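Local coordinates for methyl-CpG-binding domain protein 3 (Homo sapiens, PDB 6CCG) that binds methylated CpG sites in DNA through its methyl-CpG-binding domain and probably acts in transcriptional control, at residues 34-38 / 64-69. Residues are numbered along the deposited sequence; the frame is centred on the assembly and turned at random.
Sequences DVFYY and FDFRTG. With nucleotides of chain C.
Residues 34-38 form an extended strand whose side chains alternate, Val-35 and Tyr-37 toward residues 64-69 and Asp-34 and Phe-36 away. Opposite them the chain turns: after extended Phe-64 and Asp-65, residues 66-68 take helical angles and Gly-69 has positive phi (78°). Gly-69 N donates to Asp-65 O (2.8 Å), and Thr-68 N to Asp-65 OD1 (2.9 Å), an Asx motif. The closest CA pair is Val-35 and Arg-67, 6.4 Å apart.

Tyr-37, chi1 m, illustrates how one tyrosine can tie a turn to a sheet. Tyr-37 OH donates a hydrogen bond to Phe-66 O (2.5 Å) and lies 3.1 Å from Gly-69 CA. Tyr-37, Phe-64 and Phe-66 form an aromatic cluster: the Tyr-37 edge meets the Phe-66 face (chi1 t) edge-to-face (centroids 4.8 Å apart, planes at 69°), while the edge of Phe-64 (chi1 t) points at the Tyr-37 face, offset edge-to-face (centroids 5.6 Å, planes 64°). Val-35 makes van der Waals contacts, CG2 with Arg-67 O (3.6 Å) and CG1 with Phe-66 CE1 (4.2 Å).

In this methyl-CpG-binding domain, one face of strand 33-38 packs on the turn between short strands 64-65 and 70-71; on the other, Asp-34 OD2 lies 3.5 Å from the methyl carbon C5A of the 5-methyl-2'-deoxycytidine nucleotide 5CM6 of chain C and salt-bridges Arg-24. Leu-51 of helix 48-55 touches Tyr-37 and Phe-64, and strand 18-23 flanks strand 33-38.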
loop_
_atom_site.group_PDB
_atom_site.type_symbol
_atom_site.label_atom_id
_atom_site.label_comp_id
_atom_site.label_asym_id
_atom_site.label_seq_id
_atom_site.Cartn_x
_atom_site.Cartn_y
_atom_site.Cartn_z
ATOM N N ASP A 34 -4.712 7.771 4.131
ATOM C CA ASP A 34 -4.917 6.320 3.949
ATOM C C ASP A 34 -3.993 5.853 2.836
ATOM O O ASP A 34 -3.818 6.554 1.814
ATOM C CB ASP A 34 -6.368 6.008 3.571
ATOM C CG ASP A 34 -7.325 6.386 4.660
ATOM O OD1 ASP A 34 -7.364 5.691 5.708
ATOM O OD2 ASP A 34 -8.017 7.421 4.482
ATOM N N VAL A 35 -3.438 4.658 3.030
ATOM C CA VAL A 35 -2.541 4.024 2.076
ATOM C C VAL A 35 -3.207 2.730 1.580
ATOM O O VAL A 35 -3.699 1.947 2.391
ATOM C CB VAL A 35 -1.192 3.723 2.758
ATOM C CG1 VAL A 35 -0.257 2.909 1.832
ATOM C CG2 VAL A 35 -0.540 5.026 3.155
ATOM N N PHE A 36 -3.245 2.568 0.254
ATOM C CA PHE A 36 -3.769 1.401 -0.418
ATOM C C PHE A 36 -2.684 0.813 -1.338
ATOM O O PHE A 36 -1.758 1.530 -1.743
ATOM C CB PHE A 36 -4.993 1.779 -1.225
ATOM C CG PHE A 36 -6.067 2.453 -0.406
ATOM C CD1 PHE A 36 -6.804 1.726 0.526
ATOM C CD2 PHE A 36 -6.255 3.841 -0.481
ATOM C CE1 PHE A 36 -7.796 2.370 1.348
ATOM C CE2 PHE A 36 -7.244 4.467 0.285
ATOM C CZ PHE A 36 -8.010 3.737 1.207
ATOM N N TYR A 37 -2.802 -0.478 -1.632
ATOM C CA TYR A 37 -1.996 -1.152 -2.675
ATOM C C TYR A 37 -2.907 -1.818 -3.715
ATOM O O TYR A 37 -4.019 -2.275 -3.387
ATOM C CB TYR A 37 -1.048 -2.178 -2.068
ATOM C CG TYR A 37 -0.026 -1.526 -1.202
ATOM C CD1 TYR A 37 1.170 -1.059 -1.730
ATOM C CD2 TYR A 37 -0.303 -1.274 0.142
ATOM C CE1 TYR A 37 2.092 -0.390 -0.926
ATOM C CE2 TYR A 37 0.600 -0.610 0.955
ATOM C CZ TYR A 37 1.796 -0.183 0.427
ATOM O OH TYR A 37 2.660 0.438 1.233
ATOM N N TYR A 38 -2.463 -1.828 -4.958
ATOM C CA TYR A 38 -3.231 -2.427 -6.038
ATOM C C TYR A 38 -2.411 -3.518 -6.650
ATOM O O TYR A 38 -1.223 -3.309 -6.957
ATOM C CB TYR A 38 -3.639 -1.389 -7.066
ATOM C CG TYR A 38 -4.612 -0.366 -6.509
ATOM C CD1 TYR A 38 -4.156 0.747 -5.820
ATOM C CD2 TYR A 38 -6.000 -0.523 -6.678
ATOM C CE1 TYR A 38 -5.049 1.691 -5.295
ATOM C CE2 TYR A 38 -6.906 0.402 -6.168
ATOM C CZ TYR A 38 -6.438 1.514 -5.480
ATOM O OH TYR A 38 -7.343 2.439 -4.974
ATOM N N PHE A 64 8.317 -5.398 5.588
ATOM C CA PHE A 64 7.620 -4.465 4.726
ATOM C C PHE A 64 6.724 -3.548 5.596
ATOM O O PHE A 64 5.855 -4.023 6.322
ATOM C CB PHE A 64 6.764 -5.192 3.701
ATOM C CG PHE A 64 5.985 -4.276 2.798
ATOM C CD1 PHE A 64 6.640 -3.505 1.824
ATOM C CD2 PHE A 64 4.622 -4.164 2.917
ATOM C CE1 PHE A 64 5.925 -2.642 0.982
ATOM C CE2 PHE A 64 3.895 -3.308 2.078
ATOM C CZ PHE A 64 4.554 -2.553 1.101
ATOM N N ASP A 65 6.970 -2.250 5.500
ATOM C CA ASP A 65 6.221 -1.230 6.266
ATOM C C ASP A 65 5.095 -0.763 5.382
ATOM O O ASP A 65 5.304 -0.000 4.429
ATOM C CB ASP A 65 7.141 -0.081 6.655
ATOM C CG ASP A 65 6.421 0.996 7.540
ATOM O OD1 ASP A 65 5.384 1.511 7.151
ATOM O OD2 ASP A 65 6.884 1.251 8.607
ATOM N N PHE A 66 3.897 -1.245 5.679
ATOM C CA PHE A 66 2.719 -0.969 4.874
ATOM C C PHE A 66 2.528 0.544 4.732
ATOM O O PHE A 66 2.264 1.039 3.649
ATOM C CB PHE A 66 1.493 -1.614 5.520
ATOM C CG PHE A 66 0.223 -1.492 4.716
ATOM C CD1 PHE A 66 -0.614 -0.368 4.855
ATOM C CD2 PHE A 66 -0.151 -2.496 3.848
ATOM C CE1 PHE A 66 -1.793 -0.274 4.114
ATOM C CE2 PHE A 66 -1.330 -2.402 3.087
ATOM C CZ PHE A 66 -2.160 -1.295 3.229
ATOM N N ARG A 67 2.719 1.261 5.819
ATOM C CA ARG A 67 2.424 2.708 5.837
ATOM C C ARG A 67 3.339 3.469 4.865
ATOM O O ARG A 67 2.843 4.318 4.106
ATOM C CB ARG A 67 2.543 3.259 7.254
ATOM C CG ARG A 67 2.085 4.723 7.412
ATOM C CD ARG A 67 2.228 5.180 8.857
ATOM N NE ARG A 67 3.646 5.168 9.325
ATOM C CZ ARG A 67 4.594 6.079 9.004
ATOM N NH1 ARG A 67 4.329 7.126 8.188
ATOM N NH2 ARG A 67 5.841 5.939 9.491
ATOM N N THR A 68 4.651 3.133 4.854
ATOM C CA THR A 68 5.622 3.824 3.987
ATOM C C THR A 68 5.842 3.179 2.614
ATOM O O THR A 68 6.352 3.821 1.757
ATOM C CB THR A 68 7.040 3.949 4.650
ATOM O OG1 THR A 68 7.608 2.652 4.829
ATOM C CG2 THR A 68 6.962 4.637 5.982
ATOM N N GLY A 69 5.445 1.909 2.435
ATOM C CA GLY A 69 5.659 1.180 1.173
ATOM C C GLY A 69 7.058 0.653 0.931
ATOM O O GLY A 69 7.385 0.290 -0.191
ATOM N N1 5CM C 6 -14.039 6.889 7.138
ATOM C C2 5CM C 6 -14.393 5.623 7.713
ATOM N N3 5CM C 6 -13.712 4.487 7.376
ATOM C C4 5CM C 6 -12.684 4.522 6.486
ATOM C C5 5CM C 6 -12.298 5.817 5.878
ATOM C C5A 5CM C 6 -11.174 5.976 4.872
ATOM C C6 5CM C 6 -13.003 6.959 6.242
ATOM O O2 5CM C 6 -15.308 5.473 8.543
ATOM N N4 5CM C 6 -12.062 3.360 6.195
ATOM C "C1'" 5CM C 6 -14.775 8.102 7.510
ATOM C "C2'" 5CM C 6 -14.108 8.784 8.681
ATOM C "C3'" 5CM C 6 -14.221 10.250 8.450
ATOM C "C4'" 5CM C 6 -15.089 10.301 7.213
ATOM O "O4'" 5CM C 6 -14.816 9.094 6.494
ATOM O "O3'" 5CM C 6 -14.972 10.895 9.460
ATOM C "C5'" 5CM C 6 -14.852 11.513 6.384
ATOM O "O5'" 5CM C 6 -13.752 11.277 5.534
ATOM P P 5CM C 6 -14.017 11.895 4.117
ATOM O OP1 5CM C 6 -15.000 12.979 4.349
ATOM O OP2 5CM C 6 -12.705 12.162 3.388
#